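Local coordinates for 2-methyl-aconitate isomerase (PDB 5K87), which catalyses the cis-trans isomerization of 2-methyl-aconitate in the 2-methylcitrate cycle, by which propionate is broken down, at residues E240-N246 / K317-A321. The protein carries 1 engineered substitution. Sequence-based numbering, arbitrary orientation.
Sequences ELQDDIN and KLHHA
Asn246 and Leu318 illustrate how a side-chain amide can stand in for a neighbouring strand, reading the N-H and the C=O of a single residue at once. Asn246 OD1 accepts from Leu318 N at 2.8 Å, the donor lying in the carbonyl plane on a lone pair, while Asn246 ND2 gives an almost straight bond (170°) to Leu318 O at 3.1 Å. That carbonyl takes a second donor, Gln242 NE2, at 2.8 Å from Leu318 O. Gln242 gets there with CG beside its own backbone N (chi1 -74°) and an extended chain beyond, and Gln242 CD lies 3.7 Å from His320 CA. With an alanine at Asn246, Leu318 N is likely to lose its acceptor here, and Leu318 O would keep only Gln242 of its two side-chain donors. The short strand 317-318 pairs antiparallel with strand 308-314, in a protein of the diaminopimelate epimerase clan, and its continuation enters the substrate site: His319 NE2 and His320 N each hydrogen-bond to bound malonate. Next to these bonds, Leu318 CD2 packs against Leu241 O (3.7 Å), and Leu318 CD1 meets Ile245 CD1 at 4.2 Å, the two side chains crossing near a right angle and both touching Phe286 of strand 283-288. Further out, Asp244 OD2 receives Leu241 N at 2.9 Å, tying down the start of the turn that carries Gln242, whose OE1 is held by Lys61 of the second subunit.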
ATOM      1  N   GLU A 240       5.611 -17.328  14.215  1.00 14.60           N
ATOM      2  CA  GLU A 240       4.674 -17.161  13.110  1.00 15.65           C
ATOM      3  C   GLU A 240       4.932 -15.890  12.310  1.00 14.51           C
ATOM      4  O   GLU A 240       5.345 -14.853  12.853  1.00 14.91           O
ATOM      5  CB  GLU A 240       3.235 -17.159  13.620  1.00 15.95           C
ATOM      6  CG  GLU A 240       2.715 -18.529  14.052  1.00 16.71           C
ATOM      7  CD  GLU A 240       3.283 -19.012  15.376  1.00 17.92           C
ATOM      8  OE1 GLU A 240       3.765 -18.184  16.179  1.00 16.47           O
ATOM      9  OE2 GLU A 240       3.230 -20.238  15.622  1.00 18.17           O
ATOM     10  N   LEU A 241       4.683 -15.985  11.011  1.00 14.35           N
ATOM     11  CA  LEU A 241       4.725 -14.838  10.107  1.00 14.72           C
ATOM     12  C   LEU A 241       3.303 -14.465   9.693  1.00 14.42           C
ATOM     13  O   LEU A 241       2.357 -15.186  10.002  1.00 14.83           O
ATOM     14  CB  LEU A 241       5.581 -15.166   8.888  1.00 15.94           C
ATOM     15  CG  LEU A 241       7.029 -15.531   9.215  1.00 16.04           C
ATOM     16  CD1 LEU A 241       7.813 -15.788   7.936  1.00 19.66           C
ATOM     17  CD2 LEU A 241       7.677 -14.433  10.047  1.00 17.61           C
ATOM     18  N   GLN A 242       3.143 -13.345   8.994  1.00 14.28           N
ATOM     19  CA  GLN A 242       1.802 -12.879   8.658  1.00 14.10           C
ATOM     20  C   GLN A 242       0.974 -13.930   7.928  1.00 16.30           C
ATOM     21  O   GLN A 242      -0.212 -14.079   8.210  1.00 15.84           O
ATOM     22  CB  GLN A 242       1.847 -11.598   7.841  1.00 13.77           C
ATOM     23  CG  GLN A 242       2.221 -10.382   8.650  1.00 14.80           C
ATOM     24  CD  GLN A 242       2.080  -9.135   7.833  1.00 14.27           C
ATOM     25  OE1 GLN A 242       2.592  -9.060   6.715  1.00 15.78           O
ATOM     26  NE2 GLN A 242       1.345  -8.166   8.351  1.00 12.81           N
ATOM     27  N   ASP A 243       1.595 -14.669   7.014  1.00 15.53           N
ATOM     28  CA  ASP A 243       0.852 -15.651   6.216  1.00 18.01           C
ATOM     29  C   ASP A 243       0.332 -16.830   7.039  1.00 18.52           C
ATOM     30  O   ASP A 243      -0.544 -17.568   6.582  1.00 18.95           O
ATOM     31  CB  ASP A 243       1.684 -16.157   5.036  1.00 24.37           C
ATOM     32  CG  ASP A 243       1.937 -15.080   3.995  1.00 34.38           C
ATOM     33  OD1 ASP A 243       1.143 -14.118   3.922  1.00 38.94           O
ATOM     34  OD2 ASP A 243       2.933 -15.199   3.247  1.00 44.01           O
ATOM     35  N   ASP A 244       0.859 -17.005   8.247  1.00 16.76           N
ATOM     36  CA  ASP A 244       0.390 -18.064   9.132  1.00 16.31           C
ATOM     37  C   ASP A 244      -0.909 -17.691   9.826  1.00 16.90           C
ATOM     38  O   ASP A 244      -1.619 -18.565  10.335  1.00 17.93           O
ATOM     39  CB  ASP A 244       1.443 -18.387  10.186  1.00 17.57           C
ATOM     40  CG  ASP A 244       2.706 -18.956   9.591  1.00 21.30           C
ATOM     41  OD1 ASP A 244       2.612 -19.808   8.678  1.00 24.69           O
ATOM     42  OD2 ASP A 244       3.799 -18.552  10.034  1.00 20.16           O
ATOM     43  N   ILE A 245      -1.223 -16.399   9.865  1.00 15.63           N
ATOM     44  CA  ILE A 245      -2.365 -15.919  10.646  1.00 15.59           C
ATOM     45  C   ILE A 245      -3.364 -15.094   9.836  1.00 12.92           C
ATOM     46  O   ILE A 245      -4.577 -15.226  10.019  1.00 15.41           O
ATOM     47  CB  ILE A 245      -1.888 -15.153  11.916  1.00 15.78           C
ATOM     48  CG1 ILE A 245      -1.274 -16.156  12.906  1.00 19.30           C
ATOM     49  CG2 ILE A 245      -3.025 -14.380  12.571  1.00 17.47           C
ATOM     50  CD1 ILE A 245      -0.635 -15.540  14.136  1.00 20.31           C
ATOM     51  N   ASN A 246      -2.871 -14.267   8.922  1.00 14.56           N
ATOM     52  CA  ASN A 246      -3.731 -13.252   8.323  1.00 13.81           C
ATOM     53  C   ASN A 246      -4.713 -13.750   7.271  1.00 16.17           C
ATOM     54  O   ASN A 246      -5.623 -13.020   6.895  1.00 18.53           O
ATOM     55  CB  ASN A 246      -2.920 -12.054   7.845  1.00 13.36           C
ATOM     56  CG  ASN A 246      -2.415 -11.226   8.999  1.00 12.80           C
ATOM     57  OD1 ASN A 246      -2.852 -11.413  10.134  1.00 13.58           O
ATOM     58  ND2 ASN A 246      -1.494 -10.304   8.724  1.00 13.52           N
ATOM     59  N   LYS A 317      -5.256  -7.664  12.403  1.00 14.00           N
ATOM     60  CA  LYS A 317      -4.298  -8.436  11.621  1.00 12.96           C
ATOM     61  C   LYS A 317      -2.991  -8.549  12.372  1.00 12.54           C
ATOM     62  O   LYS A 317      -2.628  -7.639  13.108  1.00 12.15           O
ATOM     63  CB  LYS A 317      -4.027  -7.745  10.282  1.00 13.95           C
ATOM     64  CG  LYS A 317      -5.217  -7.724   9.332  1.00 17.57           C
ATOM     65  CD  LYS A 317      -5.469  -9.098   8.747  1.00 20.70           C
ATOM     66  CE  LYS A 317      -6.763  -9.120   7.942  1.00 22.17           C
ATOM     67  NZ  LYS A 317      -6.713  -8.160   6.803  1.00 31.79           N
ATOM     68  N   LEU A 318      -2.277  -9.654  12.186  1.00 11.77           N
ATOM     69  CA  LEU A 318      -0.913  -9.740  12.684  1.00 12.21           C
ATOM     70  C   LEU A 318      -0.072  -8.639  12.041  1.00 12.26           C
ATOM     71  O   LEU A 318      -0.036  -8.504  10.816  1.00 12.39           O
ATOM     72  CB  LEU A 318      -0.304 -11.111  12.378  1.00 13.25           C
ATOM     73  CG  LEU A 318       1.031 -11.333  13.086  1.00 14.76           C
ATOM     74  CD1 LEU A 318       0.785 -11.637  14.560  1.00 18.55           C
ATOM     75  CD2 LEU A 318       1.837 -12.449  12.434  1.00 16.44           C
ATOM     76  N   HIS A 319       0.598  -7.863  12.880  1.00 11.72           N
ATOM     77  CA  HIS A 319       1.426  -6.756  12.440  1.00 11.48           C
ATOM     78  C   HIS A 319       2.707  -7.264  11.786  1.00 12.34           C
ATOM     79  O   HIS A 319       3.295  -8.254  12.221  1.00 11.97           O
ATOM     80  CB  HIS A 319       1.739  -5.866  13.642  1.00 11.51           C
ATOM     81  CG  HIS A 319       2.349  -4.552  13.292  1.00 11.38           C
ATOM     82  ND1 HIS A 319       3.708  -4.398  13.078  1.00 12.15           N
ATOM     83  CD2 HIS A 319       1.809  -3.319  13.151  1.00 13.38           C
ATOM     84  CE1 HIS A 319       3.965  -3.138  12.808  1.00 12.20           C
ATOM     85  NE2 HIS A 319       2.826  -2.456  12.838  1.00 12.74           N
ATOM     86  N   HIS A 320       3.152  -6.561  10.746  1.00 11.35           N
ATOM     87  CA  HIS A 320       4.280  -7.017   9.942  1.00 12.03           C
ATOM     88  C   HIS A 320       5.612  -6.939  10.683  1.00 11.93           C
ATOM     89  O   HIS A 320       6.579  -7.609  10.311  1.00 12.55           O
ATOM     90  CB  HIS A 320       4.348  -6.230   8.629  1.00 11.77           C
ATOM     91  CG  HIS A 320       4.827  -4.819   8.783  1.00 12.86           C
ATOM     92  ND1 HIS A 320       6.051  -4.401   8.308  1.00 13.27           N
ATOM     93  CD2 HIS A 320       4.251  -3.729   9.348  1.00 13.80           C
ATOM     94  CE1 HIS A 320       6.205  -3.115   8.568  1.00 15.79           C
ATOM     95  NE2 HIS A 320       5.131  -2.682   9.203  1.00 14.43           N
ATOM     96  N   ALA A 321       5.672  -6.118  11.725  1.00 11.20           N
ATOM     97  CA  ALA A 321       6.904  -5.942  12.487  1.00 12.35           C
ATOM     98  C   ALA A 321       6.500  -5.792  13.952  1.00 12.30           C
ATOM     99  O   ALA A 321       5.988  -6.741  14.538  1.00 11.80           O
ATOM    100  CB  ALA A 321       7.694  -4.747  11.967  1.00 12.30           C
TER